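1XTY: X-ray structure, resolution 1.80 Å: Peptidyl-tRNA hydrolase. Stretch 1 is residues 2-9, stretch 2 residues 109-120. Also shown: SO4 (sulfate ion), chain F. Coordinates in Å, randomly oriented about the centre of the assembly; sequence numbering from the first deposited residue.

Stretch 1, residues 2-9: IKMVIVVR
Stretch 2 109-120: LVDSITGDLKLL

Residues 2-9 form an extended strand (phi -78 to -141°, psi 117 to 159°), and the helix that enters at Leu109 runs alongside it in nearly the same direction, their axes 20° apart and 9.6 Å at closest approach. The register is set by Val5 CA to Val110 CA, 7.6 Å, and, beyond the helix, by Val8 CA to Leu120 CA, also 7.6 Å.

No hydrogen bond crosses the contact, which buries 279 Å² and rests on apolar packing. Val5 and Val110, both t and both directed toward the opposing stretch, meet most closely, with CG2 of Val5 3.3 Å from CG1 of Val110. The other methyl of Val5, CG1, lies 3.6 Å from Thr114 OG1. Val7 (t) leaves the strand sideways; its CG2 reaches Thr114 CG2 at 4.0 Å and Leu117 CD1 at 4.2 Å. Val8 CG2 packs 4.2 Å from Leu120 CD2, extending the contact past the turn.

Hydrogen bonds within stretch 2 shape its course. Thr114 N donates to Val110 O (3.1 Å) and Gly115 N to Asp111 O (2.9 Å); a type I turn from Thr114 to Leu117 follows, closed by a weak Leu117 N to Thr114 O bond (3.3 Å).

Away from this packing, Arg9 (m, t, p) binds sulfate through NH1 to O2 (2.6 Å) and NH2 to O3 (3.0 Å).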

# COMPACT_ATOMS: atom_id res chain seq x y z
N ILE A 2 -11.12 13.29 -3.66
CA ILE A 2 -11.39 11.90 -3.37
C ILE A 2 -10.18 11.38 -2.59
O ILE A 2 -9.04 11.65 -2.98
CB ILE A 2 -11.54 11.08 -4.66
CG1 ILE A 2 -12.70 11.64 -5.50
CG2 ILE A 2 -11.77 9.60 -4.34
CD1 ILE A 2 -14.03 11.65 -4.77
N LYS A 3 -10.42 10.67 -1.50
CA LYS A 3 -9.33 10.14 -0.70
C LYS A 3 -9.57 8.74 -0.16
O LYS A 3 -10.71 8.28 -0.06
CB LYS A 3 -9.03 11.06 0.48
CG LYS A 3 -8.45 12.40 0.08
CD LYS A 3 -8.13 13.25 1.28
CE LYS A 3 -7.60 14.61 0.86
NZ LYS A 3 -7.36 15.48 2.05
N MET A 4 -8.48 8.06 0.18
CA MET A 4 -8.56 6.73 0.76
C MET A 4 -8.07 6.87 2.19
O MET A 4 -7.07 7.55 2.44
CB MET A 4 -7.65 5.74 0.01
CG MET A 4 -7.60 4.36 0.68
SD MET A 4 -6.45 3.20 -0.10
CE MET A 4 -7.40 2.69 -1.51
N VAL A 5 -8.78 6.26 3.12
CA VAL A 5 -8.38 6.33 4.52
C VAL A 5 -8.11 4.92 5.02
O VAL A 5 -8.88 4.00 4.74
CB VAL A 5 -9.49 6.96 5.39
CG1 VAL A 5 -9.03 7.03 6.84
CG2 VAL A 5 -9.82 8.36 4.88
N ILE A 6 -7.01 4.76 5.75
CA ILE A 6 -6.67 3.47 6.32
C ILE A 6 -6.57 3.65 7.83
O ILE A 6 -5.80 4.49 8.32
CB ILE A 6 -5.33 2.91 5.78
CG1 ILE A 6 -5.43 2.68 4.27
CG2 ILE A 6 -5.00 1.59 6.47
CD1 ILE A 6 -5.16 3.90 3.43
N VAL A 7 -7.36 2.88 8.56
CA VAL A 7 -7.38 2.94 10.02
C VAL A 7 -6.54 1.80 10.59
O VAL A 7 -6.85 0.63 10.40
CB VAL A 7 -8.82 2.81 10.55
CG1 VAL A 7 -8.85 3.00 12.06
CG2 VAL A 7 -9.72 3.83 9.86
N VAL A 8 -5.47 2.16 11.31
CA VAL A 8 -4.58 1.17 11.90
C VAL A 8 -4.79 1.01 13.41
O VAL A 8 -5.01 1.99 14.11
CB VAL A 8 -3.11 1.57 11.66
CG1 VAL A 8 -2.17 0.53 12.24
CG2 VAL A 8 -2.86 1.75 10.17
N ARG A 9 -4.72 -0.23 13.89
CA ARG A 9 -4.88 -0.53 15.31
C ARG A 9 -3.60 -0.22 16.07
O ARG A 9 -2.52 -0.68 15.69
CB ARG A 9 -5.21 -2.01 15.53
CG ARG A 9 -6.64 -2.39 15.22
CD ARG A 9 -6.88 -3.86 15.51
NE ARG A 9 -6.77 -4.17 16.93
CZ ARG A 9 -6.80 -5.40 17.42
NH1 ARG A 9 -6.91 -6.43 16.60
NH2 ARG A 9 -6.71 -5.60 18.73
N LEU A 109 -17.34 12.55 2.64
CA LEU A 109 -18.18 11.38 2.82
C LEU A 109 -17.43 10.44 3.75
O LEU A 109 -17.99 9.90 4.69
CB LEU A 109 -18.45 10.70 1.47
CG LEU A 109 -19.44 9.54 1.49
CD1 LEU A 109 -20.76 10.01 2.08
CD2 LEU A 109 -19.65 9.01 0.08
N VAL A 110 -16.13 10.27 3.50
CA VAL A 110 -15.31 9.41 4.33
C VAL A 110 -15.15 10.01 5.73
O VAL A 110 -15.07 9.28 6.72
CB VAL A 110 -13.92 9.19 3.71
CG1 VAL A 110 -13.13 8.20 4.56
CG2 VAL A 110 -14.06 8.67 2.29
N ASP A 111 -15.12 11.34 5.81
CA ASP A 111 -14.98 12.01 7.10
C ASP A 111 -16.18 11.75 8.00
O ASP A 111 -16.06 11.83 9.22
CB ASP A 111 -14.80 13.52 6.93
CG ASP A 111 -13.39 13.90 6.51
OD1 ASP A 111 -12.43 13.31 7.04
OD2 ASP A 111 -13.25 14.80 5.65
N SER A 112 -17.33 11.46 7.41
CA SER A 112 -18.51 11.18 8.21
C SER A 112 -18.32 9.84 8.91
O SER A 112 -19.23 9.33 9.56
CB SER A 112 -19.77 11.15 7.33
OG SER A 112 -19.76 10.06 6.42
N ILE A 113 -17.11 9.29 8.77
CA ILE A 113 -16.75 8.00 9.37
C ILE A 113 -15.47 8.09 10.21
O ILE A 113 -15.42 7.57 11.32
CB ILE A 113 -16.47 6.92 8.31
CG1 ILE A 113 -17.66 6.77 7.37
CG2 ILE A 113 -16.16 5.60 9.00
CD1 ILE A 113 -17.42 5.75 6.27
N THR A 114 -14.45 8.74 9.66
CA THR A 114 -13.16 8.84 10.34
C THR A 114 -12.66 10.26 10.61
O THR A 114 -11.47 10.45 10.87
CB THR A 114 -12.07 8.11 9.54
OG1 THR A 114 -11.87 8.78 8.29
CG2 THR A 114 -12.49 6.67 9.27
N GLY A 115 -13.54 11.24 10.56
CA GLY A 115 -13.12 12.61 10.79
C GLY A 115 -12.65 12.94 12.20
O GLY A 115 -12.12 14.02 12.45
N ASP A 116 -12.81 11.99 13.13
CA ASP A 116 -12.43 12.21 14.52
C ASP A 116 -11.19 11.44 14.96
O ASP A 116 -10.90 11.36 16.16
CB ASP A 116 -13.60 11.82 15.44
CG ASP A 116 -13.99 10.35 15.28
OD1 ASP A 116 -14.13 9.90 14.13
OD2 ASP A 116 -14.17 9.66 16.31
N LEU A 117 -10.44 10.88 14.02
CA LEU A 117 -9.27 10.10 14.39
C LEU A 117 -7.94 10.82 14.25
O LEU A 117 -7.79 11.72 13.43
CB LEU A 117 -9.24 8.81 13.57
CG LEU A 117 -10.58 8.05 13.59
CD1 LEU A 117 -10.52 6.88 12.63
CD2 LEU A 117 -10.88 7.59 15.00
N LYS A 118 -6.98 10.42 15.08
CA LYS A 118 -5.64 11.00 15.07
C LYS A 118 -4.80 10.32 14.00
O LYS A 118 -4.94 9.12 13.75
CB LYS A 118 -4.96 10.79 16.43
CG LYS A 118 -5.65 11.45 17.61
CD LYS A 118 -4.88 11.17 18.89
CE LYS A 118 -5.52 11.85 20.10
NZ LYS A 118 -4.78 11.53 21.36
N LEU A 119 -3.91 11.08 13.37
CA LEU A 119 -3.03 10.53 12.34
C LEU A 119 -2.01 9.60 12.99
O LEU A 119 -1.61 9.80 14.13
CB LEU A 119 -2.29 11.66 11.62
CG LEU A 119 -3.15 12.67 10.86
CD1 LEU A 119 -2.26 13.81 10.37
CD2 LEU A 119 -3.83 11.98 9.69
N LEU A 120 -1.61 8.57 12.25
CA LEU A 120 -0.63 7.62 12.76
C LEU A 120 0.76 8.26 12.74
O LEU A 120 0.90 9.31 12.08
CB LEU A 120 -0.61 6.36 11.88
CG LEU A 120 0.38 5.27 12.27
CD1 LEU A 120 -0.04 4.63 13.59
CD2 LEU A 120 0.44 4.22 11.17
S SO4 F . -7.42 -9.20 19.08
O1 SO4 F . -6.13 -9.91 18.98
O2 SO4 F . -7.72 -8.57 17.79
O3 SO4 F . -7.32 -8.17 20.12
O4 SO4 F . -8.48 -10.16 19.42